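Local coordinates for BspA (BspA_V) (Streptococcus agalactiae serotype III, PDB 5DZ8), which is the variable domain of a cell wall-anchored streptococcal adhesin of the antigen I/II type and probably takes part in attachment to host or microbial surfaces, at residues S34-H39 against Y50-G55; T77-E82 against T122-L127; A71-V76 against L131-K136; V4-K9 against V57-V62. One frame throughout, in Å; residues are numbered along the deposited sequence.

Contact 1 (S34-H39 against Y50-G55); sequences SFEFNH and YGKLTG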
# COMPACT_ATOMS: atom_id res chain seq x y z
N SER A 34 29.40 -1.09 -12.22
CA SER A 34 28.24 -1.71 -12.82
C SER A 34 27.62 -2.67 -11.87
O SER A 34 28.33 -3.43 -11.15
CB SER A 34 28.64 -2.46 -14.10
OG SER A 34 29.00 -1.54 -15.06
N PHE A 35 26.29 -2.67 -11.84
CA PHE A 35 25.61 -3.61 -11.00
C PHE A 35 24.29 -4.05 -11.52
O PHE A 35 23.66 -3.37 -12.31
CB PHE A 35 25.45 -3.06 -9.57
CG PHE A 35 24.46 -1.92 -9.45
CD1 PHE A 35 23.11 -2.17 -9.36
CD2 PHE A 35 24.89 -0.56 -9.46
CE1 PHE A 35 22.20 -1.10 -9.25
CE2 PHE A 35 23.99 0.49 -9.33
CZ PHE A 35 22.64 0.23 -9.24
N GLU A 36 23.83 -5.13 -10.93
CA GLU A 36 22.58 -5.72 -11.23
C GLU A 36 22.07 -6.52 -10.02
O GLU A 36 22.69 -7.50 -9.58
CB GLU A 36 22.80 -6.64 -12.42
CG GLU A 36 21.65 -7.56 -12.71
CD GLU A 36 21.96 -8.53 -13.82
OE1 GLU A 36 22.70 -8.15 -14.76
OE2 GLU A 36 21.44 -9.69 -13.72
N PHE A 37 20.94 -6.05 -9.49
CA PHE A 37 20.12 -6.80 -8.53
C PHE A 37 19.08 -7.68 -9.20
O PHE A 37 18.36 -7.22 -10.04
CB PHE A 37 19.35 -5.82 -7.64
CG PHE A 37 20.23 -5.10 -6.67
CD1 PHE A 37 20.71 -5.75 -5.54
CD2 PHE A 37 20.62 -3.80 -6.90
CE1 PHE A 37 21.53 -5.09 -4.66
CE2 PHE A 37 21.42 -3.12 -5.99
CZ PHE A 37 21.85 -3.76 -4.86
N ASN A 38 18.96 -8.92 -8.76
CA ASN A 38 17.90 -9.85 -9.22
C ASN A 38 17.03 -10.22 -8.04
O ASN A 38 17.55 -10.51 -7.03
CB ASN A 38 18.58 -11.08 -9.82
CG ASN A 38 19.15 -10.78 -11.20
OD1 ASN A 38 18.39 -10.64 -12.16
ND2 ASN A 38 20.46 -10.64 -11.32
N HIS A 39 15.73 -10.16 -8.15
CA HIS A 39 14.85 -10.68 -7.10
C HIS A 39 13.74 -11.64 -7.61
O HIS A 39 13.13 -11.42 -8.67
CB HIS A 39 14.27 -9.53 -6.29
CG HIS A 39 13.14 -8.78 -6.94
ND1 HIS A 39 13.31 -7.55 -7.53
CD2 HIS A 39 11.81 -9.06 -7.04
CE1 HIS A 39 12.14 -7.10 -7.97
NE2 HIS A 39 11.22 -8.00 -7.69
N TYR A 50 10.60 -12.85 -11.93
CA TYR A 50 11.90 -12.27 -11.57
C TYR A 50 12.04 -10.78 -11.98
O TYR A 50 11.75 -10.40 -13.11
CB TYR A 50 13.00 -13.07 -12.25
CG TYR A 50 12.83 -14.55 -12.14
CD1 TYR A 50 13.20 -15.24 -10.97
CD2 TYR A 50 12.31 -15.29 -13.20
CE1 TYR A 50 13.05 -16.64 -10.86
CE2 TYR A 50 12.17 -16.68 -13.11
CZ TYR A 50 12.53 -17.35 -11.95
OH TYR A 50 12.34 -18.71 -11.91
N GLY A 51 12.48 -9.97 -11.03
CA GLY A 51 12.71 -8.56 -11.21
C GLY A 51 14.22 -8.36 -11.29
O GLY A 51 14.97 -9.10 -10.71
N LYS A 52 14.63 -7.37 -12.05
CA LYS A 52 16.00 -7.05 -12.27
C LYS A 52 16.13 -5.53 -12.34
O LYS A 52 15.46 -4.88 -13.14
CB LYS A 52 16.49 -7.63 -13.59
CG LYS A 52 17.97 -7.39 -13.85
CD LYS A 52 18.38 -7.44 -15.32
CE LYS A 52 18.17 -8.80 -15.90
NZ LYS A 52 19.10 -9.75 -15.27
N LEU A 53 16.96 -4.98 -11.46
CA LEU A 53 17.32 -3.57 -11.49
C LEU A 53 18.81 -3.45 -11.85
O LEU A 53 19.64 -4.00 -11.12
CB LEU A 53 17.12 -2.96 -10.10
CG LEU A 53 17.32 -1.44 -9.97
CD1 LEU A 53 16.25 -0.65 -10.71
CD2 LEU A 53 17.29 -1.06 -8.50
N THR A 54 19.10 -2.74 -12.93
CA THR A 54 20.45 -2.50 -13.41
C THR A 54 20.83 -1.06 -13.21
O THR A 54 20.00 -0.18 -13.24
CB THR A 54 20.55 -2.78 -14.92
OG1 THR A 54 19.47 -2.10 -15.58
CG2 THR A 54 20.40 -4.28 -15.17
N GLY A 55 22.11 -0.83 -13.03
CA GLY A 55 22.62 0.48 -12.79
C GLY A 55 24.14 0.55 -12.74
O GLY A 55 24.80 -0.39 -13.03
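A beta hairpin brings Phe35, Phe37 and His39 against Gly55, Leu53 and Gly51 as antiparallel hydrogen-bonded pairs. Each pair is closed by two backbone bonds, among them Phe37 N to Leu53 O at 2.9 Å and Gly51 N to His39 O at 2.8 Å. The Phe35 ring folds back over Gly55, because CG sits between the backbone N and the carbonyl carbon (chi1 70°), and Gly55 CA lies 3.8 Å from the ring centroid in a CH-pi contact. His39 repeats this over Gly51, whose CA is 3.8 Å from the imidazole centroid. These strands, 34-42 and 47-63, are inner members of the antiparallel six-stranded sheet, and the face with Phe35, Phe37 and Leu53 is buried: Phe147 of strand 144-167 meets Phe35 and Leu53, and Ile8 meets Phe35 and Phe37. The other face is polar. Lys52, its chain bent near the end, sets NZ 2.8 Å from Glu36 OE2 in a salt bridge, approaching from above the carboxylate plane. Asn38 ND2 reaches the same oxygen at 2.8 Å on its anti side, nearly straight at 170°, while Asn38 OD1 takes only a weak bond from Lys52 NZ at 3.3 Å.

Contact 2 (T77-E82 against T122-L127); sequences TLYKYE and TLNKTL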
# COMPACT_ATOMS: atom_id res chain seq x y z
N THR A 77 23.76 5.72 -11.11
CA THR A 77 22.83 5.80 -12.18
C THR A 77 22.01 4.55 -12.19
O THR A 77 22.56 3.47 -12.12
CB THR A 77 23.56 5.97 -13.52
OG1 THR A 77 24.25 7.21 -13.49
CG2 THR A 77 22.55 6.02 -14.67
N LEU A 78 20.69 4.69 -12.26
CA LEU A 78 19.83 3.56 -12.55
C LEU A 78 19.47 3.51 -14.05
O LEU A 78 18.99 4.49 -14.59
CB LEU A 78 18.56 3.62 -11.73
CG LEU A 78 18.62 3.48 -10.19
CD1 LEU A 78 19.42 2.28 -9.67
CD2 LEU A 78 19.15 4.74 -9.56
N TYR A 79 19.65 2.34 -14.65
CA TYR A 79 19.36 2.12 -16.06
C TYR A 79 17.97 1.56 -16.24
O TYR A 79 17.09 2.26 -16.72
CB TYR A 79 20.39 1.17 -16.68
CG TYR A 79 21.84 1.66 -16.72
CD1 TYR A 79 22.17 3.00 -16.77
CD2 TYR A 79 22.88 0.73 -16.79
CE1 TYR A 79 23.50 3.41 -16.81
CE2 TYR A 79 24.21 1.13 -16.86
CZ TYR A 79 24.51 2.46 -16.85
OH TYR A 79 25.82 2.79 -16.91
N LYS A 80 17.74 0.32 -15.82
CA LYS A 80 16.49 -0.33 -16.14
C LYS A 80 15.91 -1.10 -14.97
O LYS A 80 16.63 -1.63 -14.15
CB LYS A 80 16.67 -1.28 -17.32
CG LYS A 80 16.90 -0.57 -18.64
CD LYS A 80 16.83 -1.51 -19.85
CE LYS A 80 17.35 -0.85 -21.14
NZ LYS A 80 16.77 0.53 -21.38
N TYR A 81 14.60 -1.18 -14.96
CA TYR A 81 13.89 -2.16 -14.19
C TYR A 81 13.07 -3.06 -15.09
O TYR A 81 12.15 -2.60 -15.76
CB TYR A 81 12.99 -1.52 -13.15
CG TYR A 81 12.27 -2.55 -12.29
CD1 TYR A 81 12.97 -3.34 -11.38
CD2 TYR A 81 10.89 -2.77 -12.42
CE1 TYR A 81 12.33 -4.31 -10.62
CE2 TYR A 81 10.24 -3.74 -11.67
CZ TYR A 81 10.95 -4.50 -10.77
OH TYR A 81 10.31 -5.46 -10.02
N GLU A 82 13.40 -4.35 -15.04
CA GLU A 82 12.74 -5.36 -15.79
C GLU A 82 12.09 -6.43 -14.90
O GLU A 82 12.64 -6.79 -13.82
CB GLU A 82 13.75 -6.07 -16.69
CG GLU A 82 14.36 -5.19 -17.75
CD GLU A 82 15.69 -5.71 -18.28
OE1 GLU A 82 15.88 -6.95 -18.33
OE2 GLU A 82 16.57 -4.89 -18.65
N THR A 122 12.64 1.88 -18.63
CA THR A 122 13.86 2.61 -18.68
C THR A 122 13.81 3.79 -17.74
O THR A 122 12.95 4.63 -17.85
CB THR A 122 14.14 3.13 -20.11
OG1 THR A 122 14.37 2.01 -20.96
CG2 THR A 122 15.38 4.00 -20.13
N LEU A 123 14.79 3.90 -16.87
CA LEU A 123 14.87 5.01 -15.95
C LEU A 123 15.90 6.01 -16.43
O LEU A 123 15.60 7.16 -16.60
CB LEU A 123 15.28 4.49 -14.57
CG LEU A 123 14.23 3.81 -13.69
CD1 LEU A 123 13.88 2.46 -14.18
CD2 LEU A 123 14.78 3.65 -12.29
N ASN A 124 17.15 5.55 -16.61
CA ASN A 124 18.29 6.41 -16.91
C ASN A 124 18.39 7.62 -15.99
O ASN A 124 18.61 8.71 -16.45
CB ASN A 124 18.30 6.80 -18.39
CG ASN A 124 18.55 5.61 -19.29
OD1 ASN A 124 19.09 4.58 -18.88
ND2 ASN A 124 18.14 5.75 -20.54
N LYS A 125 18.24 7.40 -14.70
CA LYS A 125 18.33 8.45 -13.68
C LYS A 125 19.60 8.38 -12.88
O LYS A 125 19.94 7.32 -12.36
CB LYS A 125 17.10 8.42 -12.80
CG LYS A 125 15.91 9.05 -13.55
CD LYS A 125 14.60 8.72 -12.87
CE LYS A 125 13.58 9.86 -12.91
NZ LYS A 125 12.72 9.74 -14.09
N THR A 126 20.34 9.51 -12.87
CA THR A 126 21.52 9.71 -12.11
C THR A 126 21.24 10.56 -10.90
O THR A 126 20.69 11.62 -11.04
CB THR A 126 22.57 10.36 -12.98
OG1 THR A 126 22.75 9.51 -14.09
CG2 THR A 126 23.89 10.48 -12.22
N LEU A 127 21.55 10.04 -9.72
CA LEU A 127 21.40 10.67 -8.46
C LEU A 127 22.78 11.03 -7.94
O LEU A 127 23.64 10.16 -7.72
CB LEU A 127 20.75 9.70 -7.49
CG LEU A 127 19.59 8.80 -7.96
CD1 LEU A 127 18.97 8.10 -6.75
CD2 LEU A 127 18.51 9.53 -8.71
O HOH W 1 19.29 2.17 -20.24
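Thr77 opens the contact by meeting Thr126 across an antiparallel non-hydrogen-bonded pair. Their hydroxyls, OG1 to OG1, are 2.8 Å apart in a hydrogen bond, and Thr77 OG1 has a second partner in Asn58 ND2. In both threonines OG1 lies anti to the carbonyl carbon, and the obliquely crossing side chains meet hydroxyl to hydroxyl. Leu78 follows on the opposite face, its N bonded to Lys125 O at 2.7 Å and its O accepting from Lys125 N at 3.0 Å. Leu78 CB packs on Leu123 CD2 at 3.8 Å.

At Tyr79 the register slips by one residue. Asn124 and Lys125 both stand opposite Leu78, a G1 beta bulge, with Asn124 at positive phi (48°). Tyr79 O consequently accepts twice, from Leu123 N at 2.8 Å and from Asn124 N at 3.3 Å. Asn124 OD1 comes near Tyr79 CD1, the side chains crossing at about a right angle with ring and amide planes 78° apart. Lys80 runs beside Thr122 in the same direction, and the bend at its last torsion brings NZ to Thr122 OG1 at 2.9 Å. A water accepts from the same NZ and donates to Asn124 OD1, linking the two strands at the bulge. Tyr81 CB then touches Leu123 CD1 at 4.2 Å.

Strand 119-135 is the outermost strand of the large sheet within this chain, with strand 69-85 between it and strand 47-63. Leu123 and Leu127 pack toward strand 107-113 of the smaller sheet, on Phe109 and Ile108, and the Tyr81 ring stacks with Phe98 of strand 94-101.

Contact 3 (A71-V76 against L131-K136); sequences AFVDSV and LKYELK
Ala71 and Tyr133 form one antiparallel hydrogen-bonded pair and Val73 with Leu131 the next, in strands whose axes approach to 4.7 Å at 169°. They belong to the antiparallel pairing of strand 69-85 with strand 119-135, the outermost strand of the six-stranded antiparallel sheet within this chain. Ala71 N gives Tyr133 O an almost straight bond, 2.9 Å long with 175° at the hydrogen, and Tyr133 N returns one to Ala71 O. Around the second pair, Val73 N donates to Leu131 O and Leu131 N to Val73 O, each donor standing well above the plane of the carbonyl it meets. Beyond Val73 the ladder between the two segments ends. Asp74 and Ser75 both face Asn58 on the other neighbouring strand, a classic beta bulge.

One face of this ladder is apolar. Val73 CB meets Leu131 CB at 4.1 Å, and Val73 CG2 comes to the edge of the Tyr133 ring at CE2, also 4.1 Å away. Farther along, Ala71 CB touches Leu135 CD2. Val144 of strand 144-167 packs on Leu131 and Tyr133, while Tyr165 of the second subunit packs on Val73 and Leu135.

On the other face Phe72 and Lys132 lie side by side and point the same way. Lys132 CD comes within 3.4 Å of Phe72 CE1, and the chain then bends to carry NZ to Glu134 OE1, a salt bridge of 2.9 Å along its own strand. Near the ring edge, a water in the plane of Phe72 donates to both Asp74 OD1 and Leu131 O, at 2.9 Å each.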
# COMPACT_ATOMS: atom_id res chain seq x y z
N ALA A 71 38.52 7.22 -2.19
CA ALA A 71 37.45 6.75 -3.02
C ALA A 71 36.45 7.88 -3.17
O ALA A 71 35.92 8.34 -2.19
CB ALA A 71 36.77 5.55 -2.35
N PHE A 72 36.17 8.27 -4.40
CA PHE A 72 35.17 9.30 -4.71
C PHE A 72 33.94 8.60 -5.22
O PHE A 72 34.00 7.90 -6.22
CB PHE A 72 35.68 10.25 -5.79
CG PHE A 72 36.77 11.19 -5.32
CD1 PHE A 72 36.46 12.40 -4.69
CD2 PHE A 72 38.13 10.87 -5.50
CE1 PHE A 72 37.47 13.25 -4.22
CE2 PHE A 72 39.14 11.72 -5.05
CZ PHE A 72 38.80 12.91 -4.40
N VAL A 73 32.83 8.75 -4.53
CA VAL A 73 31.59 8.19 -4.98
C VAL A 73 30.75 9.35 -5.48
O VAL A 73 30.05 9.98 -4.72
CB VAL A 73 30.87 7.44 -3.87
CG1 VAL A 73 29.67 6.64 -4.42
CG2 VAL A 73 31.84 6.52 -3.14
N ASP A 74 30.82 9.58 -6.79
CA ASP A 74 30.29 10.79 -7.42
C ASP A 74 28.78 10.75 -7.53
O ASP A 74 28.11 11.66 -7.02
CB ASP A 74 30.93 11.02 -8.77
CG ASP A 74 32.44 11.24 -8.65
OD1 ASP A 74 32.85 12.09 -7.81
OD2 ASP A 74 33.22 10.51 -9.33
N SER A 75 28.26 9.66 -8.09
CA SER A 75 26.84 9.51 -8.26
C SER A 75 26.50 8.05 -8.50
O SER A 75 27.38 7.23 -8.61
CB SER A 75 26.44 10.35 -9.46
OG SER A 75 27.05 9.79 -10.63
N VAL A 76 25.21 7.76 -8.65
CA VAL A 76 24.77 6.45 -9.01
C VAL A 76 23.65 6.53 -10.05
O VAL A 76 22.73 7.33 -9.90
CB VAL A 76 24.31 5.64 -7.80
CG1 VAL A 76 23.24 6.36 -6.98
CG2 VAL A 76 23.81 4.27 -8.25
N LEU A 131 30.39 11.88 -2.51
CA LEU A 131 30.89 11.37 -1.26
C LEU A 131 32.35 11.09 -1.49
O LEU A 131 32.78 10.87 -2.63
CB LEU A 131 30.14 10.14 -0.87
CG LEU A 131 28.63 10.26 -0.79
CD1 LEU A 131 28.06 8.85 -0.80
CD2 LEU A 131 28.16 11.00 0.45
N LYS A 132 33.11 11.15 -0.40
CA LYS A 132 34.56 10.89 -0.44
C LYS A 132 34.93 10.09 0.82
O LYS A 132 34.50 10.44 1.93
CB LYS A 132 35.30 12.20 -0.49
CG LYS A 132 36.81 12.10 -0.33
CD LYS A 132 37.51 13.37 -0.82
CE LYS A 132 37.74 14.40 0.27
NZ LYS A 132 39.17 14.46 0.77
N TYR A 133 35.64 8.98 0.64
CA TYR A 133 36.13 8.19 1.79
C TYR A 133 37.63 8.05 1.69
O TYR A 133 38.16 7.52 0.71
CB TYR A 133 35.49 6.85 1.89
CG TYR A 133 34.02 7.03 1.99
CD1 TYR A 133 33.39 7.19 3.21
CD2 TYR A 133 33.24 7.06 0.83
CE1 TYR A 133 32.03 7.37 3.27
CE2 TYR A 133 31.88 7.25 0.88
CZ TYR A 133 31.28 7.43 2.08
OH TYR A 133 29.92 7.62 2.06
N GLU A 134 38.27 8.57 2.70
CA GLU A 134 39.69 8.56 2.85
C GLU A 134 39.92 7.22 3.52
O GLU A 134 39.42 6.98 4.61
CB GLU A 134 40.07 9.75 3.73
CG GLU A 134 41.30 10.49 3.34
CD GLU A 134 41.22 11.13 1.97
OE1 GLU A 134 40.68 12.26 1.90
OE2 GLU A 134 41.73 10.50 0.98
N LEU A 135 40.63 6.32 2.85
CA LEU A 135 40.75 4.94 3.31
C LEU A 135 42.19 4.50 3.52
O LEU A 135 42.94 4.29 2.58
CB LEU A 135 40.08 4.01 2.34
CG LEU A 135 38.62 3.55 2.50
CD1 LEU A 135 37.78 4.10 3.65
CD2 LEU A 135 37.98 3.73 1.14
N LYS A 136 42.55 4.37 4.78
CA LYS A 136 43.77 3.80 5.22
C LYS A 136 43.81 2.30 4.87
O LYS A 136 42.77 1.65 4.67
CB LYS A 136 43.87 3.96 6.76
CG LYS A 136 44.97 4.88 7.27
CD LYS A 136 44.64 6.31 7.05
CE LYS A 136 45.52 7.21 7.90
NZ LYS A 136 46.92 6.97 7.58
O HOH W 2 32.71 12.61 -4.93

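Contact 4 (V4-K9 against V57-V62); sequences VAFDIK and VNHHYV. With PEG (di(hydroxyethyl)ether), chain D.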
# COMPACT_ATOMS: atom_id res chain seq x y z
N VAL A 4 41.19 -1.74 -4.16
CA VAL A 4 39.94 -1.54 -3.51
C VAL A 4 38.91 -2.56 -3.89
O VAL A 4 38.68 -2.73 -5.02
CB VAL A 4 39.38 -0.17 -3.86
CG1 VAL A 4 38.02 -0.02 -3.15
CG2 VAL A 4 40.34 0.92 -3.39
N ALA A 5 38.25 -3.18 -2.91
CA ALA A 5 37.09 -3.99 -3.15
C ALA A 5 35.78 -3.17 -3.02
O ALA A 5 35.48 -2.57 -1.97
CB ALA A 5 37.10 -5.16 -2.19
N PHE A 6 35.01 -3.15 -4.11
CA PHE A 6 33.77 -2.41 -4.20
C PHE A 6 32.63 -3.40 -4.10
O PHE A 6 32.67 -4.41 -4.73
CB PHE A 6 33.66 -1.63 -5.53
CG PHE A 6 32.23 -1.32 -5.95
CD1 PHE A 6 31.44 -0.44 -5.21
CD2 PHE A 6 31.68 -1.91 -7.06
CE1 PHE A 6 30.13 -0.13 -5.59
CE2 PHE A 6 30.36 -1.61 -7.48
CZ PHE A 6 29.58 -0.72 -6.72
N ASP A 7 31.61 -3.13 -3.30
CA ASP A 7 30.37 -3.86 -3.46
C ASP A 7 29.15 -3.01 -3.29
O ASP A 7 29.22 -1.91 -2.76
CB ASP A 7 30.29 -5.09 -2.55
CG ASP A 7 30.21 -6.44 -3.36
OD1 ASP A 7 29.43 -6.56 -4.43
OD2 ASP A 7 30.92 -7.38 -2.92
N ILE A 8 28.04 -3.54 -3.78
CA ILE A 8 26.76 -2.96 -3.50
C ILE A 8 25.81 -4.08 -3.13
O ILE A 8 25.90 -5.15 -3.64
CB ILE A 8 26.26 -2.02 -4.63
CG1 ILE A 8 25.02 -1.25 -4.18
CG2 ILE A 8 25.91 -2.78 -5.89
CD1 ILE A 8 24.59 -0.16 -5.16
N LYS A 9 24.93 -3.78 -2.19
CA LYS A 9 23.98 -4.72 -1.68
C LYS A 9 22.67 -4.06 -1.21
O LYS A 9 22.56 -2.86 -1.09
CB LYS A 9 24.63 -5.56 -0.57
CG LYS A 9 24.97 -4.87 0.71
CD LYS A 9 26.33 -5.43 1.25
CE LYS A 9 27.39 -4.33 1.51
NZ LYS A 9 27.70 -3.39 0.35
N VAL A 57 27.34 2.60 -10.32
CA VAL A 57 27.90 3.58 -9.40
C VAL A 57 29.07 4.22 -10.11
O VAL A 57 29.93 3.51 -10.66
CB VAL A 57 28.35 2.96 -8.08
CG1 VAL A 57 28.85 4.02 -7.11
CG2 VAL A 57 27.17 2.23 -7.44
N ASN A 58 29.06 5.56 -10.14
CA ASN A 58 30.16 6.31 -10.73
C ASN A 58 31.15 6.71 -9.68
O ASN A 58 30.92 7.62 -8.86
CB ASN A 58 29.63 7.47 -11.55
CG ASN A 58 28.61 7.02 -12.57
OD1 ASN A 58 28.97 6.28 -13.49
ND2 ASN A 58 27.32 7.40 -12.39
N HIS A 59 32.26 5.99 -9.65
CA HIS A 59 33.27 6.26 -8.66
C HIS A 59 34.68 6.26 -9.26
O HIS A 59 34.91 5.75 -10.34
CB HIS A 59 33.16 5.26 -7.48
CG HIS A 59 33.30 3.83 -7.89
ND1 HIS A 59 32.54 2.84 -7.34
CD2 HIS A 59 34.05 3.23 -8.83
CE1 HIS A 59 32.83 1.68 -7.89
NE2 HIS A 59 33.75 1.90 -8.81
N HIS A 60 35.61 6.84 -8.53
CA HIS A 60 37.01 6.78 -8.94
C HIS A 60 37.91 6.87 -7.69
O HIS A 60 37.48 7.33 -6.63
CB HIS A 60 37.36 7.84 -9.98
CG HIS A 60 37.40 9.23 -9.44
ND1 HIS A 60 36.26 10.01 -9.30
CD2 HIS A 60 38.44 10.00 -9.03
CE1 HIS A 60 36.59 11.18 -8.78
NE2 HIS A 60 37.91 11.19 -8.60
N TYR A 61 39.10 6.34 -7.85
CA TYR A 61 40.03 6.11 -6.79
C TYR A 61 41.36 6.82 -7.02
O TYR A 61 41.93 6.69 -8.10
CB TYR A 61 40.35 4.62 -6.72
CG TYR A 61 39.21 3.70 -6.60
CD1 TYR A 61 38.20 3.91 -5.67
CD2 TYR A 61 39.13 2.56 -7.42
CE1 TYR A 61 37.11 3.05 -5.57
CE2 TYR A 61 38.04 1.70 -7.32
CZ TYR A 61 37.04 1.96 -6.38
OH TYR A 61 36.02 1.08 -6.22
N VAL A 62 41.88 7.49 -5.99
CA VAL A 62 43.28 7.98 -6.02
C VAL A 62 44.20 7.23 -5.01
O VAL A 62 43.97 7.26 -3.82
CB VAL A 62 43.34 9.50 -5.78
CG1 VAL A 62 44.79 10.00 -5.80
CG2 VAL A 62 42.52 10.22 -6.85
C1 PEG D . 33.75 -5.10 -7.44
O1 PEG D . 33.19 -5.92 -8.52
C2 PEG D . 35.30 -4.97 -7.44
O2 PEG D . 35.86 -3.84 -6.70
C3 PEG D . 37.07 -3.28 -7.22
C4 PEG D . 37.09 -1.73 -7.28
O4 PEG D . 36.12 -1.07 -8.14
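Phe6, Tyr61 and Val4 carry most of this contact between strands 4-12 and 47-63, whose segment axes stay 10.3 Å apart. With CG anti to the backbone N (chi1 156°), Phe6 reaches toward His59 and Val57. Its ring takes the edge of His59 on one face: CE1 of the imidazole stands 3.6 Å above the phenyl plane, over its centre, in an edge-to-face pair with planes at 75°. Phe6 CZ reaches Val57 CG2 at 3.9 Å, and Ile8 CD1 touches the same methyl. Tyr61 offers a ring face to Val4, whose CB makes a CH-pi contact 4.2 Å from the centroid, while CG1 lies 3.8 Å from Tyr61 OH.

A di(hydroxyethyl)ether molecule, probably from the crystallisation liquor, lies beside these rings. Its O2 accepts from Phe6 N at 2.8 Å, its O4 is hydrogen-bonded to Tyr61 OH at 2.9 Å, and Thr29 OG1 also bonds to it. Strand 4-12 pairs with an antiparallel strand of the second subunit, continuing the sheet. His59 NE2 is held by Pro31 O and ND1 by Tyr165 OH of the second subunit. These outside bonds would fix the imidazole's rotation, whereas the segments themselves meet through apolar and aromatic contacts alone.

Overall arrangement
From the N terminus, strand 4-12 comes first, and contact 4 joins it to strand 47-63, closing a long loop. Contact 1, the hairpin of 34-39 with 50-55, lies within that loop and shares strand 47-63 with it. The chain then enters strand 69-85, whose two halves meet strand 119-135: contact 3 closes the wider loop, and contact 2 sits within it. The two nested pairs follow in series without crossing. Contacts 1, 2 and 3 pair neighbouring strands of the six-stranded sheet, whereas contact 4 links its first and fourth through side chains. Probable backbone hydrogen bonds connect contact 1 with contact 2 and contact 4 with contact 3. Contacts 3 and 4 both touch the second subunit.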